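Local coordinates for protein exoribonuclease II, mitochondrial (Candida glabrata, PDB 6F3H) that degrades RNA from its 3' end, serving as the exoribonuclease component of the mitochondrial RNA degradosome, here with an engineered active-site substitution, at residues I262-S267 against K290-I295; L279-D284 against H323-R328; S348-F353 against T751-K756; L463-V468 against R747-Y752. The protein carries 1 engineered substitution. All coordinates share one frame; numbering follows the deposited sequence.

Contact 1 (I262-S267 against K290-I295)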
# COMPACT_ATOMS: atom_id res chain seq x y z
N ILE A 262 12.94 -20.88 23.00
CA ILE A 262 14.05 -21.66 22.46
C ILE A 262 14.70 -22.46 23.56
O ILE A 262 14.99 -23.65 23.40
CB ILE A 262 15.07 -20.73 21.77
CG1 ILE A 262 14.55 -20.34 20.39
CG2 ILE A 262 16.45 -21.38 21.73
CD1 ILE A 262 15.06 -19.00 19.90
N THR A 263 14.94 -21.81 24.69
CA THR A 263 15.57 -22.50 25.79
C THR A 263 14.74 -23.69 26.24
O THR A 263 15.25 -24.81 26.35
CB THR A 263 15.76 -21.54 26.94
OG1 THR A 263 16.42 -20.36 26.45
CG2 THR A 263 16.57 -22.18 28.00
N ARG A 264 13.44 -23.48 26.44
CA ARG A 264 12.68 -24.58 27.01
C ARG A 264 12.55 -25.74 26.03
O ARG A 264 12.39 -26.89 26.44
CB ARG A 264 11.32 -24.07 27.51
CG ARG A 264 10.42 -25.17 28.00
CD ARG A 264 9.44 -24.71 29.06
NE ARG A 264 9.10 -25.86 29.92
CZ ARG A 264 8.20 -26.79 29.61
NH1 ARG A 264 7.96 -27.80 30.44
NH2 ARG A 264 7.53 -26.70 28.46
N LEU A 265 12.70 -25.47 24.74
CA LEU A 265 12.52 -26.52 23.75
C LEU A 265 13.77 -27.32 23.44
O LEU A 265 13.65 -28.45 22.95
CB LEU A 265 12.01 -25.89 22.47
CG LEU A 265 10.54 -25.52 22.50
CD1 LEU A 265 10.17 -25.21 21.10
CD2 LEU A 265 9.68 -26.66 23.02
N GLU A 266 14.97 -26.79 23.71
CA GLU A 266 16.22 -27.48 23.39
C GLU A 266 16.84 -28.25 24.56
O GLU A 266 17.70 -29.12 24.35
CB GLU A 266 17.23 -26.47 22.88
CG GLU A 266 17.03 -26.14 21.43
CD GLU A 266 17.94 -25.03 20.97
OE1 GLU A 266 18.06 -24.85 19.74
OE2 GLU A 266 18.55 -24.35 21.84
N SER A 267 16.43 -27.94 25.79
CA SER A 267 16.98 -28.57 26.97
C SER A 267 16.69 -30.06 26.96
O SER A 267 15.70 -30.52 26.38
CB SER A 267 16.42 -27.93 28.22
OG SER A 267 15.12 -28.41 28.45
N LYS A 290 -3.32 -27.46 27.37
CA LYS A 290 -2.96 -27.09 28.73
C LYS A 290 -1.46 -26.86 28.84
O LYS A 290 -1.01 -25.91 29.50
CB LYS A 290 -3.42 -28.19 29.70
N ARG A 291 -0.68 -27.68 28.16
CA ARG A 291 0.75 -27.71 28.40
C ARG A 291 1.53 -26.87 27.41
O ARG A 291 2.39 -26.08 27.81
CB ARG A 291 1.25 -29.15 28.33
CG ARG A 291 1.63 -29.73 29.66
CD ARG A 291 2.43 -31.02 29.49
NE ARG A 291 1.58 -32.17 29.20
CZ ARG A 291 2.03 -33.39 28.89
NH1 ARG A 291 3.33 -33.65 28.82
NH2 ARG A 291 1.15 -34.35 28.64
N TYR A 292 1.21 -27.00 26.13
CA TYR A 292 2.09 -26.46 25.12
C TYR A 292 1.44 -25.32 24.37
O TYR A 292 1.51 -25.28 23.14
CB TYR A 292 2.50 -27.56 24.14
CG TYR A 292 3.40 -28.62 24.75
CD1 TYR A 292 4.69 -28.31 25.19
CD2 TYR A 292 2.96 -29.92 24.91
CE1 TYR A 292 5.52 -29.28 25.75
CE2 TYR A 292 3.78 -30.90 25.48
CZ TYR A 292 5.06 -30.58 25.90
OH TYR A 292 5.86 -31.55 26.46
N ASP A 293 0.82 -24.37 25.06
CA ASP A 293 0.25 -23.28 24.28
C ASP A 293 1.35 -22.39 23.73
O ASP A 293 1.18 -21.77 22.67
CB ASP A 293 -0.76 -22.46 25.08
CG ASP A 293 -1.79 -21.77 24.16
OD1 ASP A 293 -2.21 -22.38 23.15
OD2 ASP A 293 -2.18 -20.60 24.43
N TYR A 294 2.49 -22.33 24.41
CA TYR A 294 3.58 -21.54 23.85
C TYR A 294 4.01 -22.04 22.48
O TYR A 294 4.55 -21.27 21.69
CB TYR A 294 4.74 -21.50 24.81
CG TYR A 294 5.46 -22.81 25.03
CD1 TYR A 294 4.99 -23.75 25.93
CD2 TYR A 294 6.64 -23.08 24.37
CE1 TYR A 294 5.67 -24.93 26.15
CE2 TYR A 294 7.33 -24.26 24.58
CZ TYR A 294 6.85 -25.18 25.47
OH TYR A 294 7.58 -26.35 25.67
N ILE A 295 3.73 -23.29 22.15
CA ILE A 295 4.07 -23.75 20.81
C ILE A 295 3.00 -23.38 19.82
O ILE A 295 3.29 -23.07 18.66
CB ILE A 295 4.31 -25.27 20.81
CG1 ILE A 295 5.45 -25.62 21.75
CG2 ILE A 295 4.55 -25.76 19.40
CD1 ILE A 295 5.93 -27.05 21.61

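Contact 2 (L279-D284 against H323-R328)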
# COMPACT_ATOMS: atom_id res chain seq x y z
N LEU A 279 2.42 -36.34 21.46
CA LEU A 279 1.02 -35.97 21.62
C LEU A 279 0.32 -35.77 20.29
O LEU A 279 -0.83 -36.17 20.10
CB LEU A 279 0.93 -34.68 22.43
CG LEU A 279 1.65 -34.72 23.77
CD1 LEU A 279 1.64 -33.38 24.43
CD2 LEU A 279 0.93 -35.68 24.64
N VAL A 280 1.02 -35.15 19.34
CA VAL A 280 0.46 -34.95 18.02
C VAL A 280 0.24 -36.28 17.32
O VAL A 280 -0.80 -36.50 16.69
CB VAL A 280 1.40 -34.03 17.24
CG1 VAL A 280 0.97 -33.92 15.81
CG2 VAL A 280 1.40 -32.69 17.90
N ASN A 281 1.20 -37.21 17.43
CA ASN A 281 1.06 -38.48 16.74
C ASN A 281 0.02 -39.35 17.39
O ASN A 281 -0.67 -40.11 16.71
CB ASN A 281 2.40 -39.20 16.72
CG ASN A 281 3.47 -38.36 16.12
OD1 ASN A 281 3.29 -37.77 15.05
ND2 ASN A 281 4.61 -38.30 16.78
N ASP A 282 -0.12 -39.25 18.70
CA ASP A 282 -1.18 -39.93 19.42
C ASP A 282 -2.50 -39.16 19.32
O ASP A 282 -3.51 -39.61 19.87
CB ASP A 282 -0.77 -40.12 20.88
CG ASP A 282 0.53 -40.89 21.00
OD1 ASP A 282 0.92 -41.56 20.03
OD2 ASP A 282 1.18 -40.81 22.07
N LYS A 283 -2.51 -38.04 18.61
CA LYS A 283 -3.71 -37.26 18.40
C LYS A 283 -4.36 -36.79 19.69
O LYS A 283 -5.56 -36.53 19.74
CB LYS A 283 -4.73 -38.03 17.54
CG LYS A 283 -4.17 -38.64 16.28
CD LYS A 283 -4.85 -37.98 15.10
CE LYS A 283 -4.79 -38.78 13.81
NZ LYS A 283 -4.35 -37.94 12.63
N ASP A 284 -3.59 -36.62 20.76
CA ASP A 284 -4.18 -36.07 21.98
C ASP A 284 -3.97 -34.56 21.97
O ASP A 284 -2.99 -34.02 22.49
CB ASP A 284 -3.58 -36.69 23.24
CG ASP A 284 -3.91 -35.89 24.51
OD1 ASP A 284 -4.89 -35.11 24.50
OD2 ASP A 284 -3.23 -36.10 25.55
N HIS A 323 9.79 -34.56 13.74
CA HIS A 323 9.34 -35.51 14.73
C HIS A 323 7.87 -35.88 14.60
O HIS A 323 7.36 -36.58 15.48
CB HIS A 323 9.60 -34.99 16.12
CG HIS A 323 11.03 -35.10 16.53
ND1 HIS A 323 11.98 -34.18 16.16
CD2 HIS A 323 11.69 -36.05 17.22
CE1 HIS A 323 13.16 -34.53 16.64
NE2 HIS A 323 13.00 -35.67 17.29
N ILE A 324 7.15 -35.39 13.59
CA ILE A 324 5.72 -35.67 13.45
C ILE A 324 5.49 -36.45 12.17
O ILE A 324 5.91 -36.01 11.09
CB ILE A 324 4.89 -34.38 13.47
CG1 ILE A 324 4.95 -33.74 14.85
CG2 ILE A 324 3.46 -34.68 13.14
CD1 ILE A 324 4.71 -32.30 14.83
N ASP A 325 4.75 -37.56 12.26
CA ASP A 325 4.70 -38.52 11.16
C ASP A 325 4.21 -37.89 9.88
O ASP A 325 4.88 -37.95 8.84
CB ASP A 325 3.80 -39.69 11.53
CG ASP A 325 4.29 -40.42 12.73
OD1 ASP A 325 4.39 -39.79 13.79
OD2 ASP A 325 4.58 -41.63 12.60
N MSE A 326 3.02 -37.33 9.92
CA MSE A 326 2.41 -36.81 8.72
C MSE A 326 3.28 -35.79 8.04
O MSE A 326 3.42 -35.77 6.83
CB MSE A 326 1.09 -36.20 9.07
CG MSE A 326 0.20 -37.17 9.75
SE MSE A 326 -1.39 -36.21 10.19
CE MSE A 326 -0.91 -35.68 12.00
N TYR A 327 3.86 -34.91 8.85
CA TYR A 327 4.53 -33.73 8.36
C TYR A 327 6.01 -33.93 8.19
O TYR A 327 6.73 -32.96 7.95
CB TYR A 327 4.31 -32.57 9.32
CG TYR A 327 2.86 -32.21 9.49
CD1 TYR A 327 2.17 -31.54 8.49
CD2 TYR A 327 2.17 -32.54 10.65
CE1 TYR A 327 0.83 -31.21 8.65
CE2 TYR A 327 0.84 -32.20 10.81
CZ TYR A 327 0.17 -31.54 9.81
OH TYR A 327 -1.16 -31.20 9.95
N ARG A 328 6.49 -35.16 8.31
CA ARG A 328 7.90 -35.34 8.62
C ARG A 328 8.81 -34.96 7.45
O ARG A 328 9.85 -34.32 7.67
CB ARG A 328 8.14 -36.78 9.06
CG ARG A 328 9.58 -37.09 9.35
CD ARG A 328 9.79 -38.50 9.92
NE ARG A 328 9.14 -38.73 11.21
CZ ARG A 328 8.11 -39.55 11.37
NH1 ARG A 328 7.59 -40.19 10.33
NH2 ARG A 328 7.58 -39.72 12.58

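Contact 3 (S348-F353 against T751-K756)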
# COMPACT_ATOMS: atom_id res chain seq x y z
N SER A 348 -12.51 -24.50 14.14
CA SER A 348 -12.92 -23.25 13.52
C SER A 348 -13.64 -23.57 12.22
O SER A 348 -13.69 -24.72 11.78
CB SER A 348 -11.69 -22.36 13.27
OG SER A 348 -12.03 -20.98 13.15
N ASN A 349 -14.20 -22.53 11.61
CA ASN A 349 -14.78 -22.62 10.27
C ASN A 349 -13.82 -22.11 9.20
O ASN A 349 -13.72 -22.71 8.12
CB ASN A 349 -16.09 -21.83 10.20
N SER A 350 -13.11 -21.02 9.48
CA SER A 350 -12.03 -20.53 8.63
C SER A 350 -10.89 -20.07 9.52
O SER A 350 -11.06 -19.76 10.71
CB SER A 350 -12.46 -19.36 7.73
OG SER A 350 -12.17 -18.11 8.33
N SER A 351 -9.71 -20.05 8.96
CA SER A 351 -8.62 -19.50 9.73
C SER A 351 -7.70 -18.81 8.75
O SER A 351 -6.90 -19.46 8.08
CB SER A 351 -7.91 -20.57 10.53
OG SER A 351 -8.80 -21.04 11.53
N ASN A 352 -7.87 -17.52 8.63
CA ASN A 352 -6.88 -16.76 7.93
C ASN A 352 -5.92 -16.27 8.99
O ASN A 352 -6.27 -15.45 9.84
CB ASN A 352 -7.48 -15.60 7.16
CG ASN A 352 -6.48 -15.01 6.23
OD1 ASN A 352 -5.35 -15.48 6.17
ND2 ASN A 352 -6.87 -13.96 5.53
N PHE A 353 -4.70 -16.76 8.93
CA PHE A 353 -3.71 -16.44 9.93
C PHE A 353 -2.94 -15.18 9.61
O PHE A 353 -2.33 -14.61 10.51
CB PHE A 353 -2.72 -17.59 10.05
CG PHE A 353 -3.31 -18.84 10.58
CD1 PHE A 353 -3.62 -18.95 11.92
CD2 PHE A 353 -3.54 -19.91 9.75
CE1 PHE A 353 -4.16 -20.10 12.42
CE2 PHE A 353 -4.07 -21.06 10.24
CZ PHE A 353 -4.38 -21.15 11.58
N THR A 751 -4.74 -13.46 -2.36
CA THR A 751 -4.00 -14.64 -2.81
C THR A 751 -4.32 -15.86 -1.97
O THR A 751 -4.57 -16.94 -2.50
CB THR A 751 -2.52 -14.36 -2.79
OG1 THR A 751 -2.28 -13.20 -3.58
CG2 THR A 751 -1.83 -15.49 -3.38
N TYR A 752 -4.26 -15.71 -0.64
CA TYR A 752 -4.55 -16.85 0.21
C TYR A 752 -5.87 -17.46 -0.17
O TYR A 752 -5.97 -18.67 -0.33
CB TYR A 752 -4.57 -16.43 1.68
CG TYR A 752 -5.19 -17.43 2.65
CD1 TYR A 752 -4.58 -18.65 2.93
CD2 TYR A 752 -6.36 -17.13 3.33
CE1 TYR A 752 -5.15 -19.55 3.84
CE2 TYR A 752 -6.92 -18.03 4.24
CZ TYR A 752 -6.33 -19.22 4.49
OH TYR A 752 -6.97 -20.02 5.40
N TRP A 753 -6.87 -16.61 -0.43
CA TRP A 753 -8.21 -17.08 -0.74
C TRP A 753 -8.34 -17.56 -2.18
O TRP A 753 -9.04 -18.54 -2.45
CB TRP A 753 -9.23 -15.99 -0.44
CG TRP A 753 -9.40 -15.70 1.02
CD1 TRP A 753 -9.02 -14.57 1.66
CD2 TRP A 753 -9.96 -16.56 2.03
NE1 TRP A 753 -9.34 -14.65 3.00
CE2 TRP A 753 -9.90 -15.87 3.25
CE3 TRP A 753 -10.51 -17.84 2.02
CZ2 TRP A 753 -10.36 -16.41 4.44
CZ3 TRP A 753 -10.97 -18.38 3.21
CH2 TRP A 753 -10.89 -17.66 4.40
N THR A 754 -7.73 -16.86 -3.14
CA THR A 754 -7.67 -17.41 -4.49
C THR A 754 -7.18 -18.84 -4.46
O THR A 754 -7.83 -19.74 -5.00
CB THR A 754 -6.73 -16.59 -5.36
OG1 THR A 754 -7.12 -15.22 -5.32
CG2 THR A 754 -6.77 -17.08 -6.78
N LEU A 755 -6.05 -19.07 -3.77
CA LEU A 755 -5.43 -20.39 -3.76
C LEU A 755 -6.26 -21.40 -2.97
O LEU A 755 -6.44 -22.54 -3.42
CB LEU A 755 -4.03 -20.31 -3.18
CG LEU A 755 -3.00 -19.43 -3.88
CD1 LEU A 755 -1.61 -19.71 -3.34
CD2 LEU A 755 -3.01 -19.59 -5.37
N LYS A 756 -6.78 -21.00 -1.80
CA LYS A 756 -7.58 -21.92 -0.99
C LYS A 756 -8.77 -22.43 -1.78
O LYS A 756 -9.23 -23.56 -1.57
CB LYS A 756 -8.04 -21.20 0.29
CG LYS A 756 -8.59 -22.09 1.42
CD LYS A 756 -8.40 -21.45 2.83
CE LYS A 756 -9.05 -22.29 3.98
NZ LYS A 756 -9.59 -21.49 5.15

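Contact 4 (L463-V468 against R747-Y752)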
# COMPACT_ATOMS: atom_id res chain seq x y z
N LEU A 463 -10.10 -5.40 3.55
CA LEU A 463 -9.68 -6.75 3.21
C LEU A 463 -10.86 -7.68 2.99
O LEU A 463 -11.91 -7.51 3.63
CB LEU A 463 -8.81 -7.32 4.33
CG LEU A 463 -7.42 -6.74 4.45
CD1 LEU A 463 -6.89 -7.20 5.76
CD2 LEU A 463 -6.54 -7.27 3.34
N PRO A 464 -10.73 -8.69 2.12
CA PRO A 464 -11.84 -9.64 1.91
C PRO A 464 -12.37 -10.22 3.20
O PRO A 464 -13.54 -10.61 3.27
CB PRO A 464 -11.20 -10.75 1.06
CG PRO A 464 -10.08 -10.10 0.38
CD PRO A 464 -9.54 -9.08 1.35
N ASP A 465 -11.52 -10.30 4.21
CA ASP A 465 -11.91 -10.82 5.50
C ASP A 465 -12.66 -9.78 6.32
O ASP A 465 -13.62 -10.11 7.02
CB ASP A 465 -10.68 -11.31 6.26
CG ASP A 465 -9.91 -12.39 5.50
OD1 ASP A 465 -9.32 -12.04 4.46
OD2 ASP A 465 -9.89 -13.57 5.95
N LEU A 466 -12.22 -8.53 6.28
CA LEU A 466 -12.69 -7.56 7.26
C LEU A 466 -12.36 -6.15 6.81
O LEU A 466 -11.68 -5.94 5.80
CB LEU A 466 -12.07 -7.83 8.63
CG LEU A 466 -10.74 -7.09 8.75
CD1 LEU A 466 -10.35 -6.94 10.20
CD2 LEU A 466 -9.64 -7.79 7.95
N VAL A 467 -12.83 -5.17 7.59
CA VAL A 467 -12.52 -3.76 7.36
C VAL A 467 -12.16 -3.08 8.69
O VAL A 467 -12.80 -3.35 9.71
CB VAL A 467 -13.70 -3.06 6.68
CG1 VAL A 467 -13.31 -1.65 6.28
CG2 VAL A 467 -14.19 -3.87 5.46
N VAL A 468 -11.14 -2.24 8.69
CA VAL A 468 -10.76 -1.44 9.85
C VAL A 468 -10.78 0.03 9.50
O VAL A 468 -9.83 0.55 8.91
CB VAL A 468 -9.38 -1.85 10.39
CG1 VAL A 468 -9.10 -1.12 11.66
CG2 VAL A 468 -9.37 -3.32 10.68
N ARG A 747 -2.89 -7.93 -1.24
CA ARG A 747 -2.49 -9.00 -2.15
C ARG A 747 -2.32 -10.31 -1.40
O ARG A 747 -2.73 -11.36 -1.88
CB ARG A 747 -1.19 -8.65 -2.87
N HIS A 748 -1.77 -10.26 -0.21
CA HIS A 748 -1.45 -11.53 0.43
C HIS A 748 -2.71 -12.29 0.81
O HIS A 748 -2.83 -13.48 0.53
CB HIS A 748 -0.52 -11.33 1.61
CG HIS A 748 0.28 -12.55 1.90
ND1 HIS A 748 1.01 -13.19 0.93
CD2 HIS A 748 0.45 -13.26 3.04
CE1 HIS A 748 1.60 -14.25 1.45
NE2 HIS A 748 1.28 -14.31 2.73
N SER A 749 -3.67 -11.61 1.44
CA SER A 749 -4.91 -12.26 1.84
C SER A 749 -5.73 -12.75 0.65
O SER A 749 -6.26 -13.87 0.66
CB SER A 749 -5.77 -11.31 2.63
OG SER A 749 -6.91 -12.01 3.06
N SER A 750 -5.89 -11.92 -0.36
CA SER A 750 -6.69 -12.33 -1.50
C SER A 750 -6.05 -13.50 -2.20
O SER A 750 -6.73 -14.44 -2.60
CB SER A 750 -6.86 -11.15 -2.43
OG SER A 750 -7.59 -10.11 -1.78
N THR A 751 -4.74 -13.46 -2.36
CA THR A 751 -4.00 -14.64 -2.81
C THR A 751 -4.32 -15.86 -1.97
O THR A 751 -4.57 -16.94 -2.50
CB THR A 751 -2.52 -14.36 -2.79
OG1 THR A 751 -2.28 -13.20 -3.58
CG2 THR A 751 -1.83 -15.49 -3.38
N TYR A 752 -4.26 -15.71 -0.64
CA TYR A 752 -4.55 -16.85 0.21
C TYR A 752 -5.87 -17.46 -0.17
O TYR A 752 -5.97 -18.67 -0.33
CB TYR A 752 -4.57 -16.43 1.68
CG TYR A 752 -5.19 -17.43 2.65
CD1 TYR A 752 -4.58 -18.65 2.93
CD2 TYR A 752 -6.36 -17.13 3.33
CE1 TYR A 752 -5.15 -19.55 3.84
CE2 TYR A 752 -6.92 -18.03 4.24
CZ TYR A 752 -6.33 -19.22 4.49
OH TYR A 752 -6.97 -20.02 5.40

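Contact 1 (I262-S267 against K290-I295)
Tyr294, pointing toward helix 251-281, carries the tightly packed part of this contact. Its neighbour across the contact is Leu265, which approaches tip to tip: CD2 of Leu265 lies at the edge of the phenol, near its plane, 3.7 Å from CE2 of Tyr294. The same methyl also touches the end of Ile295, with 4.0 Å between Leu265 CD2 and Ile295 CD1, so one branch of the leucine serves two partners. Tyr294 reaches across because its CG sits between the backbone N and the carbonyl carbon (chi1 68°), the crowded position, while CG1 of Ile295 rests against one face of the ring. The backbones stay well apart, with 9.4 Å from CA of Leu265 to CA of Ile295, so side chains alone span the interval. This belongs to an all-helical bundle in which helix 251-281 packs against helices 285-291 and 293-303; Tyr292 stands at the break between the latter two, at the N-cap position of the second, and Leu265 also touches Ile316 of helix 311-322. The outer side is looser. Exposed Arg264 extends from the helix with CG anti to the backbone N and crosses Tyr294 at about a right angle, its guanidinium plane turned 78° from the ring. NH2 of Arg264 donates to Tyr294 OH over 2.8 Å, but the bond is badly bent (118° at the hydrogen) and weak; the stronger partner of this guanidinium is Glu272, with which it forms a salt bridge.

Contact 2 (L279-D284 against H323-R328)
Val280 sets its CG1 against the branch methyl of Ile324, 3.7 Å from CG2, the two side chains crossing at about a right angle. This small apolar patch is the buried part of the contact. Beside it the amide of Asn281 works as a two-ended bridge to backbone groups flanking Ile324: OD1 accepts from Asp325 N at 3.2 Å along a nearly straight N-H line (169°), although the donor stands above the carbonyl plane, and ND2 donates a long, weak bond to His323 O at 3.5 Å. The amide thus holds the chain from both ends of one residue, at the start of the type I turn from Asp325 to Arg328. The helix bearing Asn281 closes in a Schellman motif, with Lys283 at positive phi (58°). From there the lysine chain, bent at chi2 and chi4, brings NZ near CE of the poorly ordered selenomethionine Met326 on the more exposed flank, the two chains crossing obliquely. The contact therefore seats the loop following helix 311-322 on the C-terminal end of helix 251-281; Val280 also packs on Ile288 of helix 285-291, and Tyr327 carries the loop onward to Leu336 and Leu340 of helix 334-343.

Contact 3 (S348-F353 against T751-K756)
The segment 348-353 is an irregular, largely extended stretch laid against residues 751-756 of the long helix 725-761, and the nearest CA atoms, of Asn352 and Tyr752, are 8.1 Å apart. Ser350 O is gripped by two hydroxyls of its own segment, Ser348 OG and Ser351 OG. At the centre of the contact Asn352, with CG anti to the backbone N, slides past Tyr752 in the opposite direction. Its amide runs nearly parallel to the phenol, the planes only 17° apart, with OD1 over one face; OD1 of Asn352 lies 3.4 Å from CD2 of Tyr752. Against Trp753 the same amide is nearly upright, 80° between planes, and both the amide and the indole find their strongest polar partner in Asp465. Trp753 receives Ser350 CB at its edge, and one indole face is met over its centre by CD2 of Tyr752. At the phenol tip, Tyr752 OH donates a weak bond to Ser351 O at 2.7 Å, while Lys756 NZ, one helical turn on, donates to that hydroxyl at 3.0 Å. The ammonium may polarise the hydroxyl and strengthen it as a donor. In the architecture of RNase II-like enzymes, this joins the loop between helices 334-343 and 369-378 to the long helix 725-761, which leads into a C-terminal five-stranded sheet, consistent with the family's S1 domain.

Contact 4 (L463-V468 against R747-Y752)
Two serines side by side on one helix meet two consecutive residues of a tight turn, and their hydroxyls point to different ends. Ser749 holds OG anti to the backbone N (chi1 -176°), which carries it to Asp465: the hydroxyl donates to OD1 at 2.8 Å, arriving from above the carboxylate plane, 26° out of it. Ser750 has its OG beside the backbone N instead, and this oxygen lies alongside the proline ring, 3.3 Å from Pro464 CG. Leu463 adds a looser touch, its CD2 4.2 Å from the CB of Ser749. The carboxylate of Asp465 is a small hub, since Trp753 NE1 also donates to OD1 and Asn352 ND2 to OD2; three donors share a partly exposed carboxylate and would probably help to stabilise its charge. Pro464 and Asp465 occupy the two-residue tip of a beta hairpin, closed by Leu463 N to Leu466 O at 2.8 Å and by a weak return bond from Leu466 N to Leu463 O. The hairpin pairs strands 461-462 and 467-468 within the RNB region, and its tip rests on the long helix 725-761, with Pro464 and Ser750 both reaching Val581 of strand 580-584 and Asp465 reaching Leu583 of the same strand.

From the N terminus, helix 251-281 supplies the first segments of contacts 1 and 2. Contact 1 closes a short, almost wholly helical loop onto 290-295, and contact 2 closes a longer one onto 323-328; their segments alternate, so the loops cross, and they touch through Tyr292 and Leu279. Both precede contact 3, whose loop from 348-353 spans nearly four hundred residues. Inside that span lies 463-468, where contact 4 opens, and both long closures end on overlapping parts of helix 725-761, sharing Thr751 and Tyr752. The first pair joins helices of one bundle away from the metal site; the second ties the 348-353 loop and the RNB hairpin to helix 725-761.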